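Local coordinates for serine protease inhibitor (Schistosoma haematobium, PDB 3STO), which probably inhibits serine-type endopeptidases, as a member of the serpin family, at residues A[200-205]-A[244-249]; A[208-213]-A[292-297]; A[347-350]-A[354-357]. All blocks are in the same frame, centred on the assembly; numbering follows the deposited sequence.

In the fold
Interactions 1 and 3 lie at the serpin breach, at the ends of strands 186-197 and 339-348, the latter running on into the reactive-centre loop; interaction 2 sits beside them, on strands 208-215 and 287-305. Along the chain interactions 1 and 2 interleave, and interaction 3 follows. Centre to centre, interaction 1 is about 14 Å from interaction 2 and about 10 Å from interaction 3. Interactions 2 and 3 are about 16 Å apart. The Phe202 ring packs on Leu293 and Leu295, while Glu350 receives a probable backbone bond from Phe202 and a salt bridge from Lys297. The loop's start is thus tied directly to 200-205 and strand 287-305, and through 200-205 to strand 241-247.

Interaction 1: A[200-205]-A[244-249]; sequences SPFEPH and VSKPLN
At the breach of the serpin fold, Lys246 of strand 241-247 reaches across to Ser200 and Phe202 in the link between strands 186-197 and 208-215. The lysine leaves its strand extended, CG anti to the backbone N (chi1 177°), and turns only at the last torsion, which brings NZ to the Ser200 carbonyl. Lys246 NZ donates to Ser200 O over 2.7 Å, with a C=O...N angle of 143° and the donor tilted 23° from the carbonyl plane. The aliphatic end of the same chain passes obliquely by the Phe202 ring, Lys246 CE lying 3.6 Å from Phe202 CE1; any cation-pi attraction is weak at most, because Lys246 NZ is 5.1 Å from the ring centroid. Gln227 of strand 218-236 completes the polar cluster, bonding through OE1 to Lys246 NZ and through NE2 to Ser200 O, so this largely buried ammonium meets several acceptors. Trp198 meets the Phe202 ring edge-to-face and also touches Lys246. One water closes the gap between the backbones: it accepts from Ser200 N at 2.7 Å and from Lys246 NZ at 2.9 Å, and donates to Pro247 O at 3.0 Å.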
loop_
_atom_site.group_PDB
_atom_site.type_symbol
_atom_site.label_atom_id
_atom_site.label_comp_id
_atom_site.label_asym_id
_atom_site.label_seq_id
_atom_site.Cartn_x
_atom_site.Cartn_y
_atom_site.Cartn_z
ATOM N N SER A 200 13.721 -15.097 -10.031
ATOM C CA SER A 200 14.871 -15.046 -10.951
ATOM C C SER A 200 15.521 -13.638 -11.072
ATOM O O SER A 200 15.078 -12.790 -11.841
ATOM C CB SER A 200 14.453 -15.557 -12.321
ATOM O OG SER A 200 15.524 -15.371 -13.192
ATOM N N PRO A 201 16.590 -13.399 -10.315
ATOM C CA PRO A 201 17.190 -12.075 -10.163
ATOM C C PRO A 201 17.927 -11.640 -11.402
ATOM O O PRO A 201 18.317 -12.483 -12.196
ATOM C CB PRO A 201 18.204 -12.281 -9.015
ATOM C CG PRO A 201 17.950 -13.633 -8.504
ATOM C CD PRO A 201 17.369 -14.416 -9.602
ATOM N N PHE A 202 18.100 -10.335 -11.562
ATOM C CA PHE A 202 18.829 -9.770 -12.685
ATOM C C PHE A 202 20.289 -9.922 -12.359
ATOM O O PHE A 202 20.652 -9.896 -11.198
ATOM C CB PHE A 202 18.517 -8.276 -12.844
ATOM C CG PHE A 202 17.088 -7.971 -13.255
ATOM C CD1 PHE A 202 16.089 -7.818 -12.296
ATOM C CD2 PHE A 202 16.755 -7.820 -14.603
ATOM C CE1 PHE A 202 14.792 -7.504 -12.667
ATOM C CE2 PHE A 202 15.457 -7.515 -14.997
ATOM C CZ PHE A 202 14.453 -7.352 -14.004
ATOM N N GLU A 203 21.119 -10.106 -13.383
ATOM C CA GLU A 203 22.569 -10.092 -13.229
ATOM C C GLU A 203 23.002 -8.642 -13.394
ATOM O O GLU A 203 22.720 -8.040 -14.419
ATOM C CB GLU A 203 23.201 -10.963 -14.328
ATOM C CG GLU A 203 24.465 -11.768 -13.929
ATOM C CD GLU A 203 25.452 -10.964 -13.108
ATOM O OE1 GLU A 203 26.001 -9.989 -13.636
ATOM O OE2 GLU A 203 25.677 -11.290 -11.920
ATOM N N PRO A 204 23.652 -8.068 -12.375
ATOM C CA PRO A 204 24.128 -6.675 -12.330
ATOM C C PRO A 204 25.058 -6.294 -13.490
ATOM O O PRO A 204 25.029 -5.148 -13.963
ATOM C CB PRO A 204 24.935 -6.622 -11.031
ATOM C CG PRO A 204 24.397 -7.713 -10.212
ATOM C CD PRO A 204 24.014 -8.806 -11.157
ATOM N N HIS A 205 25.894 -7.230 -13.925
ATOM C CA HIS A 205 26.774 -6.983 -15.074
ATOM C C HIS A 205 25.980 -6.613 -16.297
ATOM O O HIS A 205 26.526 -6.014 -17.221
ATOM C CB HIS A 205 27.676 -8.180 -15.393
ATOM C CG HIS A 205 28.811 -8.327 -14.424
ATOM N ND1 HIS A 205 29.142 -9.526 -13.838
ATOM C CD2 HIS A 205 29.639 -7.402 -13.886
ATOM C CE1 HIS A 205 30.150 -9.341 -13.001
ATOM N NE2 HIS A 205 30.467 -8.062 -13.011
ATOM N N VAL A 244 3.572 -7.723 -18.006
ATOM C CA VAL A 244 4.336 -8.879 -17.591
ATOM C C VAL A 244 4.156 -9.054 -16.117
ATOM O O VAL A 244 3.894 -8.094 -15.403
ATOM C CB VAL A 244 5.906 -8.821 -17.875
ATOM C CG1 VAL A 244 6.194 -8.958 -19.351
ATOM C CG2 VAL A 244 6.548 -7.570 -17.280
ATOM N N SER A 245 4.307 -10.296 -15.668
ATOM C CA SER A 245 4.265 -10.636 -14.249
ATOM C C SER A 245 5.575 -11.303 -13.895
ATOM O O SER A 245 5.939 -12.306 -14.488
ATOM C CB SER A 245 3.121 -11.580 -13.983
ATOM O OG SER A 245 2.833 -11.561 -12.621
ATOM N N LYS A 246 6.309 -10.727 -12.961
ATOM C CA LYS A 246 7.606 -11.264 -12.618
ATOM C C LYS A 246 7.539 -11.711 -11.166
ATOM O O LYS A 246 7.490 -10.894 -10.255
ATOM C CB LYS A 246 8.708 -10.231 -12.801
ATOM C CG LYS A 246 10.070 -10.734 -12.377
ATOM C CD LYS A 246 11.204 -9.773 -12.754
ATOM C CE LYS A 246 12.576 -10.312 -12.297
ATOM N NZ LYS A 246 12.811 -11.693 -12.769
ATOM N N PRO A 247 7.550 -13.024 -10.950
ATOM C CA PRO A 247 7.325 -13.571 -9.608
ATOM C C PRO A 247 8.441 -13.266 -8.609
ATOM O O PRO A 247 9.632 -13.212 -8.919
ATOM C CB PRO A 247 7.236 -15.092 -9.852
ATOM C CG PRO A 247 7.265 -15.287 -11.357
ATOM C CD PRO A 247 7.894 -14.059 -11.938
ATOM N N LEU A 248 8.032 -13.092 -7.365
ATOM C CA LEU A 248 8.975 -13.002 -6.273
ATOM C C LEU A 248 9.297 -14.405 -5.808
ATOM O O LEU A 248 8.743 -15.387 -6.323
ATOM C CB LEU A 248 8.439 -12.088 -5.160
ATOM C CG LEU A 248 8.621 -10.699 -5.791
ATOM C CD1 LEU A 248 7.381 -9.896 -5.767
ATOM C CD2 LEU A 248 9.884 -9.954 -5.266
ATOM N N ASN A 249 10.231 -14.515 -4.887
ATOM C CA ASN A 249 10.731 -15.821 -4.564
ATOM C C ASN A 249 9.674 -16.628 -3.811
ATOM O O ASN A 249 9.479 -17.797 -4.069
ATOM C CB ASN A 249 12.028 -15.743 -3.774
ATOM C CG ASN A 249 12.694 -17.087 -3.704
ATOM O OD1 ASN A 249 12.863 -17.747 -4.738
ATOM N ND2 ASN A 249 13.005 -17.538 -2.507
HETATM O O HOH W 1 11.586 -13.767 -11.133
#

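Interaction 2: A[208-213]-A[292-297]; sequences RKEDFY and SLRLPK
Glu210 OE1 is gripped twice by Arg208 of its own strand, while the other oxygen of that carboxylate, OE2, reaches Arg294 across the contact. Arg208 approaches side-on: its NE lies 2.8 Å and its NH2 3.0 Å from Glu210 OE1, and this oxygen sits almost exactly in the guanidinium plane. A bend at the second torsion of Arg208 lets a side chain whose first bond leads away from strand 292-296 return toward it. Glu210 instead stands extended, CG anti to the backbone N (chi1 178°), and carries its carboxylate straight to Arg294. Arg294 NH1 meets Glu210 OE2 at 2.9 Å in a salt bridge, but the hydrogen bond is weak, its N-H...O angle being only 128°. Above one face of the Arg294 guanidinium, over its centre, lies Arg208 NH2, 3.6 Å from Arg294 NE.

The polar group occupies one end of a crossing between strand 208-215, at the edge of sheet C, and the part of strand 287-305 where it passes from sheet C toward sheet A; the segment axes approach to 9.4 Å at 82°, so no backbone pairing joins them. At the other end the contact is apolar: Phe212 CE2 touches Pro296 CG at 4.0 Å, ring and proline crossing at about a right angle, with Val222 also against Phe212 and Val377 against Pro296. The chemistry implies that one carboxylate links two arginines from distant parts of the chain, its negative charge probably offsetting the closeness of their guanidinium groups.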
loop_
_atom_site.group_PDB
_atom_site.type_symbol
_atom_site.label_atom_id
_atom_site.label_comp_id
_atom_site.label_asym_id
_atom_site.label_seq_id
_atom_site.Cartn_x
_atom_site.Cartn_y
_atom_site.Cartn_z
ATOM N N ARG A 208 22.914 -1.402 -17.155
ATOM C CA ARG A 208 23.630 -0.351 -17.859
ATOM C C ARG A 208 22.806 0.957 -17.965
ATOM O O ARG A 208 21.581 0.952 -17.790
ATOM C CB ARG A 208 24.108 -0.881 -19.241
ATOM C CG ARG A 208 23.067 -0.807 -20.367
ATOM C CD ARG A 208 21.775 -1.621 -20.173
ATOM N NE ARG A 208 20.946 -1.487 -21.379
ATOM C CZ ARG A 208 21.015 -2.293 -22.441
ATOM N NH1 ARG A 208 21.836 -3.338 -22.410
ATOM N NH2 ARG A 208 20.261 -2.062 -23.529
ATOM N N LYS A 209 23.487 2.077 -18.214
ATOM C CA LYS A 209 22.823 3.369 -18.346
ATOM C C LYS A 209 21.990 3.420 -19.618
ATOM O O LYS A 209 22.436 3.032 -20.679
ATOM C CB LYS A 209 23.842 4.513 -18.368
ATOM C CG LYS A 209 24.864 4.487 -17.258
ATOM C CD LYS A 209 24.371 5.135 -16.018
ATOM C CE LYS A 209 25.351 4.817 -14.919
ATOM N NZ LYS A 209 24.784 4.972 -13.539
ATOM N N GLU A 210 20.772 3.923 -19.516
ATOM C CA GLU A 210 19.913 3.977 -20.681
ATOM C C GLU A 210 18.949 5.157 -20.536
ATOM O O GLU A 210 18.634 5.567 -19.430
ATOM C CB GLU A 210 19.181 2.638 -20.833
ATOM C CG GLU A 210 18.191 2.530 -22.000
ATOM C CD GLU A 210 17.960 1.082 -22.440
ATOM O OE1 GLU A 210 18.889 0.263 -22.258
ATOM O OE2 GLU A 210 16.866 0.766 -22.974
ATOM N N ASP A 211 18.490 5.711 -21.651
ATOM C CA ASP A 211 17.533 6.805 -21.604
ATOM C C ASP A 211 16.143 6.398 -21.155
ATOM O O ASP A 211 15.632 5.360 -21.565
ATOM C CB ASP A 211 17.452 7.517 -22.960
ATOM C CG ASP A 211 18.370 8.717 -23.025
ATOM O OD1 ASP A 211 19.320 8.793 -22.192
ATOM O OD2 ASP A 211 18.139 9.580 -23.899
ATOM N N PHE A 212 15.524 7.237 -20.335
ATOM C CA PHE A 212 14.131 7.019 -19.935
ATOM C C PHE A 212 13.318 8.238 -20.359
ATOM O O PHE A 212 13.654 9.377 -20.006
ATOM C CB PHE A 212 14.028 6.758 -18.420
ATOM C CG PHE A 212 12.636 6.380 -17.952
ATOM C CD1 PHE A 212 11.692 7.364 -17.663
ATOM C CD2 PHE A 212 12.286 5.039 -17.770
ATOM C CE1 PHE A 212 10.435 7.025 -17.243
ATOM C CE2 PHE A 212 11.055 4.696 -17.347
ATOM C CZ PHE A 212 10.109 5.689 -17.070
ATOM N N TYR A 213 12.268 8.001 -21.138
ATOM C CA TYR A 213 11.444 9.093 -21.615
ATOM C C TYR A 213 10.377 9.427 -20.600
ATOM O O TYR A 213 9.494 8.605 -20.339
ATOM C CB TYR A 213 10.787 8.712 -22.946
ATOM C CG TYR A 213 9.904 9.778 -23.587
ATOM C CD1 TYR A 213 10.424 10.673 -24.519
ATOM C CD2 TYR A 213 8.534 9.851 -23.303
ATOM C CE1 TYR A 213 9.611 11.627 -25.140
ATOM C CE2 TYR A 213 7.711 10.792 -23.920
ATOM C CZ TYR A 213 8.263 11.679 -24.839
ATOM O OH TYR A 213 7.469 12.619 -25.461
ATOM N N SER A 292 12.386 -10.386 -23.525
ATOM C CA SER A 292 13.511 -9.489 -23.297
ATOM C C SER A 292 12.976 -8.338 -22.427
ATOM O O SER A 292 12.186 -7.516 -22.882
ATOM C CB SER A 292 14.035 -8.952 -24.621
ATOM O OG SER A 292 14.920 -7.875 -24.404
ATOM N N LEU A 293 13.380 -8.321 -21.168
ATOM C CA LEU A 293 12.854 -7.371 -20.209
ATOM C C LEU A 293 13.899 -6.332 -19.854
ATOM O O LEU A 293 14.997 -6.675 -19.430
ATOM C CB LEU A 293 12.408 -8.104 -18.934
ATOM C CG LEU A 293 12.065 -7.295 -17.672
ATOM C CD1 LEU A 293 10.924 -6.347 -17.938
ATOM C CD2 LEU A 293 11.721 -8.220 -16.477
ATOM N N ARG A 294 13.563 -5.060 -20.006
ATOM C CA ARG A 294 14.414 -4.021 -19.427
ATOM C C ARG A 294 13.621 -3.214 -18.455
ATOM O O ARG A 294 12.503 -2.796 -18.739
ATOM C CB ARG A 294 14.981 -3.097 -20.491
ATOM C CG ARG A 294 15.632 -3.816 -21.640
ATOM C CD ARG A 294 16.530 -2.865 -22.365
ATOM N NE ARG A 294 16.976 -3.428 -23.614
ATOM C CZ ARG A 294 16.935 -2.771 -24.756
ATOM N NH1 ARG A 294 16.467 -1.531 -24.777
ATOM N NH2 ARG A 294 17.370 -3.343 -25.863
ATOM N N LEU A 295 14.233 -2.948 -17.321
ATOM C CA LEU A 295 13.517 -2.406 -16.200
ATOM C C LEU A 295 14.487 -1.531 -15.420
ATOM O O LEU A 295 15.540 -1.991 -14.995
ATOM C CB LEU A 295 12.959 -3.560 -15.319
ATOM C CG LEU A 295 12.132 -3.227 -14.071
ATOM C CD1 LEU A 295 10.827 -2.510 -14.470
ATOM C CD2 LEU A 295 11.815 -4.462 -13.180
ATOM N N PRO A 296 14.108 -0.265 -15.197
ATOM C CA PRO A 296 14.906 0.633 -14.354
ATOM C C PRO A 296 15.038 0.127 -12.892
ATOM O O PRO A 296 14.104 -0.439 -12.314
ATOM C CB PRO A 296 14.099 1.951 -14.396
ATOM C CG PRO A 296 13.135 1.788 -15.506
ATOM C CD PRO A 296 12.843 0.359 -15.632
ATOM N N LYS A 297 16.200 0.333 -12.294
ATOM C CA LYS A 297 16.298 0.171 -10.868
ATOM C C LYS A 297 15.935 1.528 -10.253
ATOM O O LYS A 297 16.341 2.567 -10.735
ATOM C CB LYS A 297 17.677 -0.303 -10.442
ATOM C CG LYS A 297 18.722 0.713 -10.508
ATOM C CD LYS A 297 20.086 0.056 -10.297
ATOM C CE LYS A 297 20.092 -0.842 -9.074
ATOM N NZ LYS A 297 21.499 -1.257 -8.715
#

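Interaction 3: A[347-350]-A[354-357]; sequences KLNE and EATT
Lys347 and Glu354 close the tight end of this contact, where the last residues of strand 339-348 meet the proximal hinge of the reactive-centre loop. Lys347 N donates to Glu354 OE1 at 2.5 Å and nearly straight (169°), although that length is short enough to be read with caution; the oxygen is met on its anti side, 30° out of the carboxylate plane. Glu354 first points away, and its chain bends at the second torsion (chi2 77°), which folds the carboxylate back onto the strand. The return bond, Glu354 N to Lys347 O, measures 2.8 Å. A water beside Lys347 O, which probably donates to it, accepts from Ala355 N at 2.8 Å, carrying the link one residue further.

Beyond it the contact slackens. Ala355 O receives Lys347 NZ at 3.1 Å and a weak bond from Asn349 ND2 at 3.3 Å, while Asn349 OD1 turns to Gly352 N within the intervening bend. In exposed, poorly ordered Thr356, OG1 is a distant 4.0 Å from Lys347 NZ. The hinge lies between strand 186-197, where Glu354 rests on Tyr193 and Arg195 and Ala355 on Phe197, and strand 339-348, whose Lys347 and Leu348 pack in turn on Thr299 and Phe298 of strand 287-305.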
loop_
_atom_site.group_PDB
_atom_site.type_symbol
_atom_site.label_atom_id
_atom_site.label_comp_id
_atom_site.label_asym_id
_atom_site.label_seq_id
_atom_site.Cartn_x
_atom_site.Cartn_y
_atom_site.Cartn_z
ATOM N N LYS A 347 11.568 -0.010 -3.281
ATOM C CA LYS A 347 12.944 -0.100 -3.761
ATOM C C LYS A 347 13.158 -1.335 -4.666
ATOM O O LYS A 347 13.079 -2.490 -4.214
ATOM C CB LYS A 347 13.899 -0.104 -2.570
ATOM C CG LYS A 347 15.297 -0.499 -2.892
ATOM C CD LYS A 347 16.117 -0.551 -1.622
ATOM C CE LYS A 347 17.500 -1.153 -1.875
ATOM N NZ LYS A 347 18.113 -1.690 -0.621
ATOM N N LEU A 348 13.422 -1.098 -5.943
ATOM C CA LEU A 348 13.663 -2.207 -6.874
ATOM C C LEU A 348 15.134 -2.253 -7.294
ATOM O O LEU A 348 15.725 -1.232 -7.626
ATOM C CB LEU A 348 12.801 -2.015 -8.118
ATOM C CG LEU A 348 11.956 -3.122 -8.720
ATOM C CD1 LEU A 348 10.686 -3.251 -7.928
ATOM C CD2 LEU A 348 11.631 -2.707 -10.149
ATOM N N ASN A 349 15.729 -3.433 -7.271
ATOM C CA ASN A 349 17.090 -3.596 -7.728
ATOM C C ASN A 349 17.215 -5.012 -8.282
ATOM O O ASN A 349 16.203 -5.691 -8.440
ATOM C CB ASN A 349 18.112 -3.277 -6.609
ATOM C CG ASN A 349 18.035 -4.258 -5.440
ATOM O OD1 ASN A 349 17.504 -5.353 -5.575
ATOM N ND2 ASN A 349 18.575 -3.872 -4.293
ATOM N N GLU A 350 18.446 -5.446 -8.578
ATOM C CA GLU A 350 18.713 -6.745 -9.198
ATOM C C GLU A 350 18.385 -7.942 -8.313
ATOM O O GLU A 350 18.103 -9.014 -8.814
ATOM C CB GLU A 350 20.184 -6.856 -9.642
ATOM C CG GLU A 350 20.582 -5.936 -10.771
ATOM C CD GLU A 350 21.053 -4.558 -10.300
ATOM O OE1 GLU A 350 20.912 -4.237 -9.088
ATOM O OE2 GLU A 350 21.566 -3.799 -11.157
ATOM N N GLU A 354 12.859 -4.161 -1.988
ATOM C CA GLU A 354 13.437 -3.889 -0.666
ATOM C C GLU A 354 14.488 -4.930 -0.275
ATOM O O GLU A 354 14.648 -5.250 0.907
ATOM C CB GLU A 354 12.372 -3.794 0.432
ATOM C CG GLU A 354 11.637 -2.464 0.485
ATOM C CD GLU A 354 10.576 -2.306 -0.602
ATOM O OE1 GLU A 354 10.941 -1.916 -1.726
ATOM O OE2 GLU A 354 9.365 -2.552 -0.342
ATOM N N ALA A 355 15.196 -5.452 -1.270
ATOM C CA ALA A 355 16.196 -6.493 -1.046
ATOM C C ALA A 355 17.609 -5.927 -0.940
ATOM O O ALA A 355 17.829 -4.736 -1.167
ATOM C CB ALA A 355 16.117 -7.544 -2.157
ATOM N N THR A 356 18.568 -6.791 -0.615
ATOM C CA THR A 356 19.985 -6.409 -0.554
ATOM C C THR A 356 20.859 -7.620 -0.912
ATOM O O THR A 356 20.547 -8.737 -0.510
ATOM C CB THR A 356 20.368 -5.891 0.878
ATOM O OG1 THR A 356 19.406 -4.927 1.335
ATOM C CG2 THR A 356 21.750 -5.255 0.896
ATOM N N THR A 357 21.936 -7.404 -1.668
ATOM C CA THR A 357 22.957 -8.447 -1.913
ATOM C C THR A 357 24.221 -7.853 -2.527
ATOM O O THR A 357 24.162 -6.858 -3.248
ATOM C CB THR A 357 22.472 -9.602 -2.847
ATOM O OG1 THR A 357 21.793 -10.613 -2.089
ATOM C CG2 THR A 357 23.651 -10.251 -3.550
HETATM O O HOH W 2 15.634 -3.814 -3.533
#